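Local structure of S12 family peptidase (Streptomyces sp. 82F2, 3WWX) at residues G319-A323 / V337-F342; V296-H301 / A312-R316; I54-F58 / L247-Y251; L192-P198 / M240-D246. The protein probably hydrolyses amide bonds of D-configured substrates, as an amidohydrolase of the S12 serine peptidase family with a beta-lactamase-type fold. All blocks are in the same frame, centred on the assembly; numbering follows the deposited sequence.

Overall arrangement
All four contacts are largely buried, yet they differ in chemistry. Contacts 1 and 2 share the antiparallel sheet: contact 2 pairs strands 297-305 and 308-315 through backbone hydrogen bonds, and contact 1 lays helix 334-343 on the next strand, 320-326, through leucine, phenylalanine and a histidine-carboxylate bond. Contact 3, nearest the centre of the chain, is mainly apolar, with one hydroxyl-hydroxyl bond, packing helix 55-68 against helix 244-255. Contact 4 involves the start of that helix, but a carboxylate, hydroxyls and a single antiparallel bridge dominate, with Arg193 exposed at its margin. Ser321 of contact 1 reaches Gln248 of contact 3, and Tyr251 of contact 3 touches His301 and Ala312 of contact 2.

Contact 1. Residues G319-A323 / V337-F342; sequences GHSLA and VIEAEF
Gly319 leads into an extended strand, 320-323, whose alternation sets the contact: His320 and Leu322 point their CA-to-CB bonds toward helix 337-342, while Ser321 and Ala323 point away. Strand and helix axes approach to 9.6 Å and run nearly antiparallel, at 152°, with His320 CA 8.2 Å from Phe342 CA and Leu322 CA 7.5 Å from Glu341 CA. The t rotamer of His320 extends the imidazole so that NE2 donates to Glu341 OE1 at 2.7 Å, near the plane of the ring. Phe342 (chi1 m) meets one face of that imidazole, with His320 ND1 to Phe342 CD1 at 3.3 Å and planes inclined by 42°. Ser321 turns its hydroxyl to Gln248, on the other side of the strand. Leu322, chi1 t and chi2 p, fills the gap beneath the helix: its CD2 lies 4.0 Å from Ile338 CG1 and 3.8 Å from Glu341 CB, and its CB 3.8 Å from Phe342 CE2. This is alpha-on-beta packing of the C-terminal helix against the sheet. Glu341 OE2 also binds His7 and Thr10, so a buried carboxylate, satisfied at both oxygens, ties strand, helix and N-terminal region together within an otherwise apolar interface.

Contact 2. Residues V296-H301 / A312-R316; sequences VEVWGH and AQVTR
This is an antiparallel strand pairing, formed by the two arms of the hairpin 297-305/308-315, whose far end carries Gly304, Ile305, His306 and Ser309 of the pocket holding octane 1,8-diamine. The short segments are strongly twisted, their axes 4.3 Å apart at 146°. Trp299 and Val314 form a hydrogen-bonded pair (CA-CA 5.3 Å): Trp299 N to Val314 O is 2.7 Å and Val314 N to Trp299 O 2.8 Å. Gly300 faces Gln313 as a non-hydrogen-bonded pair (CA-CA 4.3 Å). A beta carbon on Gly300 would collide with Ala312 O, so glycine suits the close approach, in which its CA lies 3.3 Å from Ala312 O. Next along, His301 N donates to Ala312 O at 3.1 Å. Beyond the pairing, a water bridges Glu297 O (2.7 Å) and Arg316 N (2.9 Å). Trp299 (chi1 m) and Val314 project from the same face, and Arg316 CD makes a CH-pi contact 4.0 Å from the centroid of the five-membered indole ring. Trp299 NE1 donates to Glu297 OE1 at 2.8 Å. Backbone hydrogen bonds thus set the register, Gly300 permits the close approach, and Trp299 offers its ring face to the Arg316 methylene and NE1 to the Glu297 carboxylate.

Contact 3. Residues I54-F58 / L247-Y251; sequences ITKTF and LQTFY
At the apolar centre, the rings of Phe58 and Phe250 form a face-to-face stack, centroids 3.9 Å apart and planes at 13°, with Phe58 CZ 3.5 Å from Phe250 CD2. Different rotamers bring them together: Phe58 takes chi1 m and Phe250 chi1 t. Leu247 CD2 borders the stack, 4.4 Å from Phe58 CE1 and 3.8 Å from Ile54 CG2; branched aliphatic chains fill the space that flat rings leave. Helix 55-68, near its N-terminal end, packs on helix 244-255 with the backbones well apart: CA-CA distances are 9.0 Å for Ile54 and Leu247, 8.8 Å for Phe58 and Phe250, and 8.8 Å for Thr57 and Tyr251. Further out, Thr57 shows both its characters. Its CG2 meets the edge of the Phe250 ring (3.6 Å to CE2), while its OG1 accepts a 2.7 Å hydrogen bond from Tyr251 OH and is also bonded to Gly286 O. Ile54 CG2 lies 4.0 Å from Tyr251 CE2. Lys56, whose side chain leads away from the contact, is bonded to Tyr158 and Asn160; this matches the Ser-x-x-Lys and Tyr-x-Asn signatures of the serine beta-lactamase clan, so helix 55-68 probably borders the active site. Pairing the two hydroxyls lets both be buried with a hydrogen-bonding partner, while the Phe58-Phe250 stack, with Ile54 and Leu247 beside it, forms the apolar part of the packing.

Contact 4. Residues L192-P198 / M240-D246; sequences LRATTVP and MISDSRD
Asp246, Ile241 and Met240 lose the most surface here. Asp246, in the first turn of helix 244-255, points its CB toward the type I turn Leu192-Thr195, closed by Thr195 N to Leu192 O at 3.2 Å. Asp246 OD2 accepts from Ala194 N (2.8 Å) and Thr195 OG1 (2.7 Å); a carboxylate suits this spot because it can take both protons at once. Ser242 OG extends this chain of hydrogen bonds by donating to Thr195 OG1 at 2.8 Å, and a water links Asp246 OD1 (2.8 Å) to Arg193 N (3.1 Å). Ile241 pairs with Thr196 in a single antiparallel bridge, CA-CA 5.3 Å: Thr196 N to Ile241 O is 2.9 Å and Ile241 N to Thr196 O 3.0 Å. Ile241 CD1 packs 4.0 Å from Pro198 CG. Met240, flexible and apolar, places CE 3.5 Å from Thr195 CG2 and CG 4.2 Å from Val197 CG2. Met240 and Ser242 also bond by backbone to Val51 and Tyr49, so this short strand has partners along both edges. Asp243 OD1 (chi1 p) accepts from Asp246 N at 2.8 Å. This is a strand-to-helix junction with an aspartate N-cap, Asp243, right after strand 241-242, and with Asp246 in the first helical turn binding the type I turn.

Contact 1. Residues G319-A323 / V337-F342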
loop_
_atom_site.group_PDB
_atom_site.type_symbol
_atom_site.label_atom_id
_atom_site.label_comp_id
_atom_site.label_asym_id
_atom_site.label_seq_id
_atom_site.Cartn_x
_atom_site.Cartn_y
_atom_site.Cartn_z
ATOM N N GLY A 319 -10.473 -16.747 2.643
ATOM C CA GLY A 319 -10.309 -18.087 2.121
ATOM C C GLY A 319 -9.664 -18.194 0.754
ATOM O O GLY A 319 -9.072 -19.215 0.421
ATOM N N HIS A 320 -9.801 -17.137 -0.041
ATOM C CA HIS A 320 -9.303 -17.113 -1.407
ATOM C C HIS A 320 -8.447 -15.856 -1.542
ATOM O O HIS A 320 -8.956 -14.752 -1.395
ATOM C CB HIS A 320 -10.461 -17.080 -2.404
ATOM C CG HIS A 320 -10.036 -17.083 -3.840
ATOM N ND1 HIS A 320 -10.935 -16.972 -4.881
ATOM C CD2 HIS A 320 -8.811 -17.191 -4.407
ATOM C CE1 HIS A 320 -10.279 -16.995 -6.024
ATOM N NE2 HIS A 320 -8.992 -17.129 -5.769
ATOM N N SER A 321 -7.159 -16.054 -1.802
ATOM C CA SER A 321 -6.202 -14.947 -1.892
ATOM C C SER A 321 -5.444 -14.908 -3.219
ATOM O O SER A 321 -5.324 -15.913 -3.931
ATOM C CB SER A 321 -5.203 -15.049 -0.744
ATOM O OG SER A 321 -4.549 -16.294 -0.748
ATOM N N LEU A 322 -4.893 -13.722 -3.489
ATOM C CA LEU A 322 -4.106 -13.449 -4.681
ATOM C C LEU A 322 -3.125 -12.335 -4.354
ATOM O O LEU A 322 -3.486 -11.379 -3.678
ATOM C CB LEU A 322 -5.031 -12.990 -5.797
ATOM C CG LEU A 322 -4.397 -12.397 -7.076
ATOM C CD1 LEU A 322 -3.660 -13.442 -7.888
ATOM C CD2 LEU A 322 -5.471 -11.692 -7.939
ATOM N N ALA A 323 -1.904 -12.430 -4.859
ATOM C CA ALA A 323 -0.972 -11.290 -4.789
ATOM C C ALA A 323 -0.056 -11.369 -5.976
ATOM O O ALA A 323 0.202 -12.447 -6.499
ATOM C CB ALA A 323 -0.173 -11.303 -3.489
ATOM N N VAL A 337 -5.987 -9.140 -13.806
ATOM C CA VAL A 337 -5.479 -10.287 -13.071
ATOM C C VAL A 337 -6.453 -10.657 -11.946
ATOM O O VAL A 337 -6.727 -11.834 -11.712
ATOM C CB VAL A 337 -4.066 -10.005 -12.496
ATOM C CG1 VAL A 337 -3.558 -11.206 -11.722
ATOM C CG2 VAL A 337 -3.083 -9.662 -13.648
ATOM N N ILE A 338 -6.968 -9.641 -11.271
ATOM C CA ILE A 338 -7.930 -9.827 -10.180
ATOM C C ILE A 338 -9.217 -10.460 -10.704
ATOM O O ILE A 338 -9.723 -11.438 -10.129
ATOM C CB ILE A 338 -8.204 -8.501 -9.460
ATOM C CG1 ILE A 338 -6.930 -8.005 -8.741
ATOM C CG2 ILE A 338 -9.330 -8.656 -8.447
ATOM C CD1 ILE A 338 -6.984 -6.539 -8.315
ATOM N N GLU A 339 -9.736 -9.932 -11.808
ATOM C CA GLU A 339 -10.942 -10.486 -12.407
ATOM C C GLU A 339 -10.719 -11.915 -12.883
ATOM O O GLU A 339 -11.594 -12.769 -12.724
ATOM C CB GLU A 339 -11.424 -9.603 -13.557
ATOM C CG GLU A 339 -12.218 -8.415 -13.124
ATOM C CD GLU A 339 -13.685 -8.719 -12.877
ATOM O OE1 GLU A 339 -14.167 -9.771 -13.352
ATOM O OE2 GLU A 339 -14.336 -7.887 -12.240
ATOM N N ALA A 340 -9.560 -12.203 -13.464
ATOM C CA ALA A 340 -9.279 -13.552 -13.939
ATOM C C ALA A 340 -9.296 -14.539 -12.773
ATOM O O ALA A 340 -9.914 -15.611 -12.829
ATOM C CB ALA A 340 -7.953 -13.590 -14.644
ATOM N N GLU A 341 -8.632 -14.164 -11.691
ATOM C CA GLU A 341 -8.505 -15.060 -10.558
ATOM C C GLU A 341 -9.829 -15.270 -9.842
ATOM O O GLU A 341 -10.189 -16.420 -9.545
ATOM C CB GLU A 341 -7.460 -14.523 -9.578
ATOM C CG GLU A 341 -7.284 -15.368 -8.305
ATOM C CD GLU A 341 -6.869 -16.805 -8.575
ATOM O OE1 GLU A 341 -7.224 -17.690 -7.775
ATOM O OE2 GLU A 341 -6.135 -17.066 -9.559
ATOM N N PHE A 342 -10.546 -14.203 -9.530
ATOM C CA PHE A 342 -11.741 -14.334 -8.690
ATOM C C PHE A 342 -13.016 -14.624 -9.475
ATOM O O PHE A 342 -13.972 -15.143 -8.904
ATOM C CB PHE A 342 -11.913 -13.110 -7.803
ATOM C CG PHE A 342 -10.862 -13.001 -6.740
ATOM C CD1 PHE A 342 -10.971 -13.708 -5.555
ATOM C CD2 PHE A 342 -9.746 -12.214 -6.940
ATOM C CE1 PHE A 342 -9.985 -13.616 -4.590
ATOM C CE2 PHE A 342 -8.751 -12.145 -5.988
ATOM C CZ PHE A 342 -8.876 -12.831 -4.813
#

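Contact 2. Residues V296-H301 / A312-R316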
loop_
_atom_site.group_PDB
_atom_site.type_symbol
_atom_site.label_atom_id
_atom_site.label_comp_id
_atom_site.label_asym_id
_atom_site.label_seq_id
_atom_site.Cartn_x
_atom_site.Cartn_y
_atom_site.Cartn_z
ATOM N N VAL A 296 -18.253 -11.476 -6.664
ATOM C CA VAL A 296 -17.329 -11.751 -5.576
ATOM C C VAL A 296 -16.726 -10.451 -5.057
ATOM O O VAL A 296 -16.228 -9.606 -5.833
ATOM C CB VAL A 296 -16.225 -12.731 -5.994
ATOM C CG1 VAL A 296 -15.153 -12.860 -4.926
ATOM C CG2 VAL A 296 -16.810 -14.122 -6.283
ATOM N N GLU A 297 -16.770 -10.306 -3.742
ATOM C CA GLU A 297 -16.250 -9.143 -3.058
ATOM C C GLU A 297 -14.847 -9.445 -2.559
ATOM O O GLU A 297 -14.609 -10.444 -1.876
ATOM C CB GLU A 297 -17.163 -8.820 -1.880
ATOM C CG GLU A 297 -16.715 -7.658 -1.035
ATOM C CD GLU A 297 -17.585 -7.483 0.204
ATOM O OE1 GLU A 297 -17.286 -8.047 1.295
ATOM O OE2 GLU A 297 -18.583 -6.745 0.066
ATOM N N VAL A 298 -13.906 -8.569 -2.910
ATOM C CA VAL A 298 -12.520 -8.727 -2.477
ATOM C C VAL A 298 -12.070 -7.535 -1.666
ATOM O O VAL A 298 -12.554 -6.415 -1.835
ATOM C CB VAL A 298 -11.560 -8.962 -3.653
ATOM C CG1 VAL A 298 -11.809 -10.337 -4.244
ATOM C CG2 VAL A 298 -11.678 -7.872 -4.724
ATOM N N TRP A 299 -11.136 -7.820 -0.765
ATOM C CA TRP A 299 -10.560 -6.873 0.177
ATOM C C TRP A 299 -9.053 -6.890 0.006
ATOM O O TRP A 299 -8.438 -7.949 -0.101
ATOM C CB TRP A 299 -10.919 -7.258 1.629
ATOM C CG TRP A 299 -12.381 -7.105 1.893
ATOM C CD1 TRP A 299 -13.375 -8.003 1.590
ATOM C CD2 TRP A 299 -13.023 -5.980 2.497
ATOM N NE1 TRP A 299 -14.596 -7.484 1.951
ATOM C CE2 TRP A 299 -14.406 -6.250 2.519
ATOM C CE3 TRP A 299 -12.566 -4.763 3.012
ATOM C CZ2 TRP A 299 -15.338 -5.359 3.051
ATOM C CZ3 TRP A 299 -13.483 -3.872 3.531
ATOM C CH2 TRP A 299 -14.864 -4.168 3.540
ATOM N N GLY A 300 -8.433 -5.720 0.003
ATOM C CA GLY A 300 -6.990 -5.692 -0.189
ATOM C C GLY A 300 -6.504 -4.286 -0.455
ATOM O O GLY A 300 -7.059 -3.327 0.062
ATOM N N HIS A 301 -5.469 -4.158 -1.272
ATOM C CA HIS A 301 -4.914 -2.843 -1.564
ATOM C C HIS A 301 -4.014 -2.992 -2.771
ATOM O O HIS A 301 -3.408 -4.040 -2.978
ATOM C CB HIS A 301 -4.106 -2.342 -0.353
ATOM C CG HIS A 301 -4.105 -0.848 -0.173
ATOM N ND1 HIS A 301 -3.314 0.003 -0.912
ATOM C CD2 HIS A 301 -4.774 -0.069 0.711
ATOM C CE1 HIS A 301 -3.520 1.251 -0.504
ATOM N NE2 HIS A 301 -4.399 1.233 0.471
ATOM N N ALA A 312 -2.860 -7.192 -4.221
ATOM C CA ALA A 312 -3.076 -8.143 -3.121
ATOM C C ALA A 312 -4.544 -8.084 -2.763
ATOM O O ALA A 312 -5.067 -7.014 -2.456
ATOM C CB ALA A 312 -2.234 -7.785 -1.914
ATOM N N GLN A 313 -5.213 -9.228 -2.831
ATOM C CA GLN A 313 -6.665 -9.279 -2.620
ATOM C C GLN A 313 -7.056 -10.586 -1.962
ATOM O O GLN A 313 -6.434 -11.612 -2.204
ATOM C CB GLN A 313 -7.390 -9.183 -3.965
ATOM C CG GLN A 313 -7.181 -7.844 -4.704
ATOM C CD GLN A 313 -7.802 -6.643 -4.011
ATOM O OE1 GLN A 313 -8.758 -6.769 -3.237
ATOM N NE2 GLN A 313 -7.295 -5.455 -4.321
ATOM N N VAL A 314 -8.087 -10.524 -1.130
ATOM C CA VAL A 314 -8.645 -11.719 -0.529
ATOM C C VAL A 314 -10.160 -11.596 -0.416
ATOM O O VAL A 314 -10.696 -10.495 -0.304
ATOM C CB VAL A 314 -8.002 -11.981 0.834
ATOM C CG1 VAL A 314 -8.387 -10.930 1.885
ATOM C CG2 VAL A 314 -8.284 -13.369 1.301
ATOM N N THR A 315 -10.865 -12.729 -0.417
ATOM C CA THR A 315 -12.287 -12.691 -0.093
ATOM C C THR A 315 -12.464 -12.346 1.387
ATOM O O THR A 315 -11.520 -12.410 2.169
ATOM C CB THR A 315 -12.958 -14.027 -0.464
ATOM O OG1 THR A 315 -12.173 -15.088 0.088
ATOM C CG2 THR A 315 -13.006 -14.181 -1.979
ATOM N N ARG A 316 -13.675 -11.970 1.784
ATOM C CA ARG A 316 -13.891 -11.425 3.119
ATOM C C ARG A 316 -13.565 -12.393 4.250
ATOM O O ARG A 316 -13.145 -11.964 5.333
ATOM C CB ARG A 316 -15.340 -10.950 3.254
ATOM C CG ARG A 316 -15.720 -10.405 4.621
ATOM C CD ARG A 316 -14.887 -9.220 5.041
ATOM N NE ARG A 316 -15.248 -8.752 6.380
ATOM C CZ ARG A 316 -14.764 -9.268 7.505
ATOM N NH1 ARG A 316 -13.883 -10.261 7.463
ATOM N NH2 ARG A 316 -15.167 -8.798 8.681
HETATM O O HOH W 1 -15.841 -11.965 -0.089
HETATM O O HOH W 2 -4.704 -5.020 -5.361
#

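Contact 3. Residues I54-F58 / L247-Y251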
loop_
_atom_site.group_PDB
_atom_site.type_symbol
_atom_site.label_atom_id
_atom_site.label_comp_id
_atom_site.label_asym_id
_atom_site.label_seq_id
_atom_site.Cartn_x
_atom_site.Cartn_y
_atom_site.Cartn_z
ATOM N N ILE A 54 0.616 -0.914 -0.498
ATOM C CA ILE A 54 0.192 -2.035 0.334
ATOM C C ILE A 54 0.719 -1.903 1.772
ATOM O O ILE A 54 0.098 -2.384 2.730
ATOM C CB ILE A 54 0.599 -3.345 -0.349
ATOM C CG1 ILE A 54 -0.382 -3.671 -1.473
ATOM C CG2 ILE A 54 0.702 -4.511 0.639
ATOM C CD1 ILE A 54 0.147 -4.701 -2.457
ATOM N N THR A 55 1.845 -1.211 1.929
ATOM C CA THR A 55 2.388 -0.918 3.251
ATOM C C THR A 55 1.337 -0.309 4.157
ATOM O O THR A 55 1.322 -0.554 5.370
ATOM C CB THR A 55 3.562 0.064 3.131
ATOM O OG1 THR A 55 4.590 -0.494 2.293
ATOM C CG2 THR A 55 4.156 0.409 4.488
ATOM N N LYS A 56 0.445 0.494 3.586
ATOM C CA LYS A 56 -0.590 1.151 4.368
ATOM C C LYS A 56 -1.417 0.170 5.191
ATOM O O LYS A 56 -1.855 0.508 6.281
ATOM C CB LYS A 56 -1.512 1.958 3.470
ATOM C CG LYS A 56 -0.860 3.183 2.872
ATOM C CD LYS A 56 -1.879 4.066 2.162
ATOM C CE LYS A 56 -1.256 5.349 1.636
ATOM N NZ LYS A 56 -0.291 5.121 0.549
ATOM N N THR A 57 -1.686 -1.025 4.671
ATOM C CA THR A 57 -2.486 -1.970 5.437
ATOM C C THR A 57 -1.741 -2.404 6.699
ATOM O O THR A 57 -2.353 -2.590 7.759
ATOM C CB THR A 57 -2.848 -3.191 4.601
ATOM O OG1 THR A 57 -3.374 -2.775 3.342
ATOM C CG2 THR A 57 -3.877 -4.030 5.332
ATOM N N PHE A 58 -0.421 -2.560 6.593
ATOM C CA PHE A 58 0.393 -2.897 7.760
ATOM C C PHE A 58 0.341 -1.767 8.790
ATOM O O PHE A 58 0.140 -1.990 9.980
ATOM C CB PHE A 58 1.837 -3.184 7.354
ATOM C CG PHE A 58 2.004 -4.451 6.555
ATOM C CD1 PHE A 58 1.825 -4.443 5.178
ATOM C CD2 PHE A 58 2.350 -5.640 7.164
ATOM C CE1 PHE A 58 1.982 -5.598 4.418
ATOM C CE2 PHE A 58 2.497 -6.810 6.396
ATOM C CZ PHE A 58 2.325 -6.781 5.036
ATOM N N LEU A 247 2.466 -11.842 1.073
ATOM C CA LEU A 247 1.348 -10.903 1.008
ATOM C C LEU A 247 0.018 -11.624 1.201
ATOM O O LEU A 247 -0.883 -11.108 1.865
ATOM C CB LEU A 247 1.349 -10.090 -0.282
ATOM C CG LEU A 247 2.421 -9.009 -0.370
ATOM C CD1 LEU A 247 2.314 -8.350 -1.731
ATOM C CD2 LEU A 247 2.307 -7.982 0.737
ATOM N N GLN A 248 -0.090 -12.821 0.627
ATOM C CA GLN A 248 -1.290 -13.622 0.847
ATOM C C GLN A 248 -1.407 -14.044 2.310
ATOM O O GLN A 248 -2.480 -13.943 2.914
ATOM C CB GLN A 248 -1.294 -14.865 -0.027
ATOM C CG GLN A 248 -1.440 -14.600 -1.491
ATOM C CD GLN A 248 -1.416 -15.894 -2.236
ATOM O OE1 GLN A 248 -2.437 -16.592 -2.316
ATOM N NE2 GLN A 248 -0.247 -16.282 -2.698
ATOM N N THR A 249 -0.311 -14.510 2.897
ATOM C CA THR A 249 -0.346 -14.909 4.310
ATOM C C THR A 249 -0.888 -13.777 5.189
ATOM O O THR A 249 -1.739 -13.967 6.071
ATOM C CB THR A 249 1.054 -15.307 4.775
ATOM O OG1 THR A 249 1.505 -16.384 3.943
ATOM C CG2 THR A 249 1.049 -15.725 6.247
ATOM N N PHE A 250 -0.407 -12.574 4.918
ATOM C CA PHE A 250 -0.822 -11.407 5.673
ATOM C C PHE A 250 -2.302 -11.076 5.464
ATOM O O PHE A 250 -3.065 -10.984 6.443
ATOM C CB PHE A 250 0.040 -10.187 5.310
ATOM C CG PHE A 250 -0.508 -8.886 5.866
ATOM C CD1 PHE A 250 -0.545 -8.659 7.239
ATOM C CD2 PHE A 250 -0.995 -7.893 5.016
ATOM C CE1 PHE A 250 -1.058 -7.480 7.741
ATOM C CE2 PHE A 250 -1.502 -6.712 5.523
ATOM C CZ PHE A 250 -1.533 -6.511 6.898
ATOM N N TYR A 251 -2.744 -10.920 4.220
ATOM C CA TYR A 251 -4.128 -10.515 4.000
ATOM C C TYR A 251 -5.124 -11.605 4.433
ATOM O O TYR A 251 -6.195 -11.285 4.959
ATOM C CB TYR A 251 -4.365 -10.072 2.546
ATOM C CG TYR A 251 -3.903 -8.640 2.293
ATOM C CD1 TYR A 251 -4.716 -7.559 2.598
ATOM C CD2 TYR A 251 -2.664 -8.386 1.747
ATOM C CE1 TYR A 251 -4.300 -6.253 2.383
ATOM C CE2 TYR A 251 -2.228 -7.072 1.547
ATOM C CZ TYR A 251 -3.059 -6.027 1.854
ATOM O OH TYR A 251 -2.589 -4.758 1.633
#

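Contact 4. Residues L192-P198 / M240-D246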
loop_
_atom_site.group_PDB
_atom_site.type_symbol
_atom_site.label_atom_id
_atom_site.label_comp_id
_atom_site.label_asym_id
_atom_site.label_seq_id
_atom_site.Cartn_x
_atom_site.Cartn_y
_atom_site.Cartn_z
ATOM N N LEU A 192 6.699 -14.039 8.263
ATOM C CA LEU A 192 6.821 -13.467 6.909
ATOM C C LEU A 192 8.286 -13.264 6.533
ATOM O O LEU A 192 8.823 -12.141 6.589
ATOM C CB LEU A 192 6.068 -12.150 6.806
ATOM C CG LEU A 192 4.601 -12.188 7.221
ATOM C CD1 LEU A 192 3.962 -10.860 6.934
ATOM C CD2 LEU A 192 3.833 -13.297 6.487
ATOM N N ARG A 193 8.917 -14.368 6.142
ATOM C CA ARG A 193 10.354 -14.426 5.973
ATOM C C ARG A 193 10.875 -13.683 4.743
ATOM O O ARG A 193 12.080 -13.509 4.607
ATOM C CB ARG A 193 10.796 -15.892 5.930
ATOM C CG ARG A 193 10.667 -16.568 7.288
ATOM C CD ARG A 193 10.852 -18.076 7.240
ATOM N NE ARG A 193 10.073 -18.715 8.302
ATOM C CZ ARG A 193 10.168 -19.992 8.652
ATOM N NH1 ARG A 193 11.024 -20.798 8.033
ATOM N NH2 ARG A 193 9.407 -20.465 9.634
ATOM N N ALA A 194 9.979 -13.256 3.849
ATOM C CA ALA A 194 10.376 -12.517 2.653
ATOM C C ALA A 194 9.953 -11.044 2.745
ATOM O O ALA A 194 10.027 -10.319 1.751
ATOM C CB ALA A 194 9.743 -13.144 1.413
ATOM N N THR A 195 9.535 -10.611 3.925
ATOM C CA THR A 195 8.945 -9.287 4.115
ATOM C C THR A 195 9.810 -8.412 5.008
ATOM O O THR A 195 10.189 -8.831 6.112
ATOM C CB THR A 195 7.540 -9.425 4.727
ATOM O OG1 THR A 195 6.744 -10.235 3.858
ATOM C CG2 THR A 195 6.853 -8.085 4.834
ATOM N N THR A 196 10.127 -7.211 4.522
ATOM C CA THR A 196 11.013 -6.313 5.236
ATOM C C THR A 196 10.538 -4.865 5.174
ATOM O O THR A 196 9.738 -4.470 4.305
ATOM C CB THR A 196 12.455 -6.387 4.700
ATOM O OG1 THR A 196 12.463 -6.047 3.318
ATOM C CG2 THR A 196 13.049 -7.778 4.864
ATOM N N VAL A 197 10.996 -4.098 6.159
ATOM C CA VAL A 197 10.768 -2.663 6.265
ATOM C C VAL A 197 12.164 -2.063 6.124
ATOM O O VAL A 197 12.917 -1.986 7.100
ATOM C CB VAL A 197 10.152 -2.285 7.632
ATOM C CG1 VAL A 197 9.749 -0.842 7.658
ATOM C CG2 VAL A 197 8.955 -3.182 7.947
ATOM N N PRO A 198 12.553 -1.707 4.900
ATOM C CA PRO A 198 13.961 -1.381 4.632
ATOM C C PRO A 198 14.481 -0.055 5.205
ATOM O O PRO A 198 15.687 0.121 5.337
ATOM C CB PRO A 198 14.028 -1.353 3.102
ATOM C CG PRO A 198 12.626 -1.064 2.669
ATOM C CD PRO A 198 11.746 -1.760 3.668
ATOM N N MET A 240 7.526 -0.934 2.152
ATOM C CA MET A 240 7.826 -2.353 2.408
ATOM C C MET A 240 8.199 -3.161 1.166
ATOM O O MET A 240 7.820 -2.825 0.047
ATOM C CB MET A 240 6.684 -3.006 3.180
ATOM C CG MET A 240 6.605 -2.462 4.595
ATOM S SD MET A 240 5.231 -3.093 5.559
ATOM C CE MET A 240 5.643 -4.848 5.591
ATOM N N ILE A 241 8.941 -4.243 1.396
ATOM C CA ILE A 241 9.296 -5.214 0.371
ATOM C C ILE A 241 8.725 -6.551 0.793
ATOM O O ILE A 241 8.771 -6.883 1.974
ATOM C CB ILE A 241 10.832 -5.318 0.196
ATOM C CG1 ILE A 241 11.400 -3.942 -0.194
ATOM C CG2 ILE A 241 11.195 -6.377 -0.853
ATOM C CD1 ILE A 241 12.951 -3.855 -0.146
ATOM N N SER A 242 8.157 -7.305 -0.147
ATOM C CA SER A 242 7.595 -8.610 0.172
ATOM C C SER A 242 7.611 -9.487 -1.078
ATOM O O SER A 242 8.209 -9.155 -2.082
ATOM C CB SER A 242 6.182 -8.454 0.751
ATOM O OG SER A 242 5.722 -9.665 1.332
ATOM N N ASP A 243 6.970 -10.642 -0.997
ATOM C CA ASP A 243 6.760 -11.489 -2.158
ATOM C C ASP A 243 5.282 -11.875 -2.230
ATOM O O ASP A 243 4.459 -11.454 -1.406
ATOM C CB ASP A 243 7.712 -12.694 -2.195
ATOM C CG ASP A 243 7.365 -13.787 -1.201
ATOM O OD1 ASP A 243 6.369 -13.667 -0.473
ATOM O OD2 ASP A 243 8.142 -14.771 -1.150
ATOM N N SER A 244 4.929 -12.660 -3.230
ATOM C CA SER A 244 3.525 -12.948 -3.492
ATOM C C SER A 244 2.955 -13.991 -2.538
ATOM O O SER A 244 1.751 -14.128 -2.471
ATOM C CB SER A 244 3.347 -13.434 -4.922
ATOM O OG SER A 244 3.888 -12.504 -5.858
ATOM N N ARG A 245 3.818 -14.705 -1.835
ATOM C CA ARG A 245 3.392 -15.651 -0.799
ATOM C C ARG A 245 3.072 -14.926 0.510
ATOM O O ARG A 245 1.963 -15.041 1.050
ATOM C CB ARG A 245 4.478 -16.685 -0.551
ATOM C CG ARG A 245 4.093 -17.777 0.431
ATOM C CD ARG A 245 5.199 -18.773 0.646
ATOM N NE ARG A 245 4.739 -19.871 1.500
ATOM C CZ ARG A 245 5.468 -20.941 1.805
ATOM N NH1 ARG A 245 6.698 -21.072 1.324
ATOM N NH2 ARG A 245 4.963 -21.884 2.592
ATOM N N ASP A 246 4.028 -14.148 1.010
ATOM C CA ASP A 246 3.852 -13.458 2.275
ATOM C C ASP A 246 2.671 -12.496 2.214
ATOM O O ASP A 246 1.971 -12.315 3.195
ATOM C CB ASP A 246 5.099 -12.656 2.627
ATOM C CG ASP A 246 6.217 -13.505 3.224
ATOM O OD1 ASP A 246 6.138 -14.757 3.214
ATOM O OD2 ASP A 246 7.209 -12.886 3.688
HETATM O O HOH W 3 7.806 -16.639 4.422
#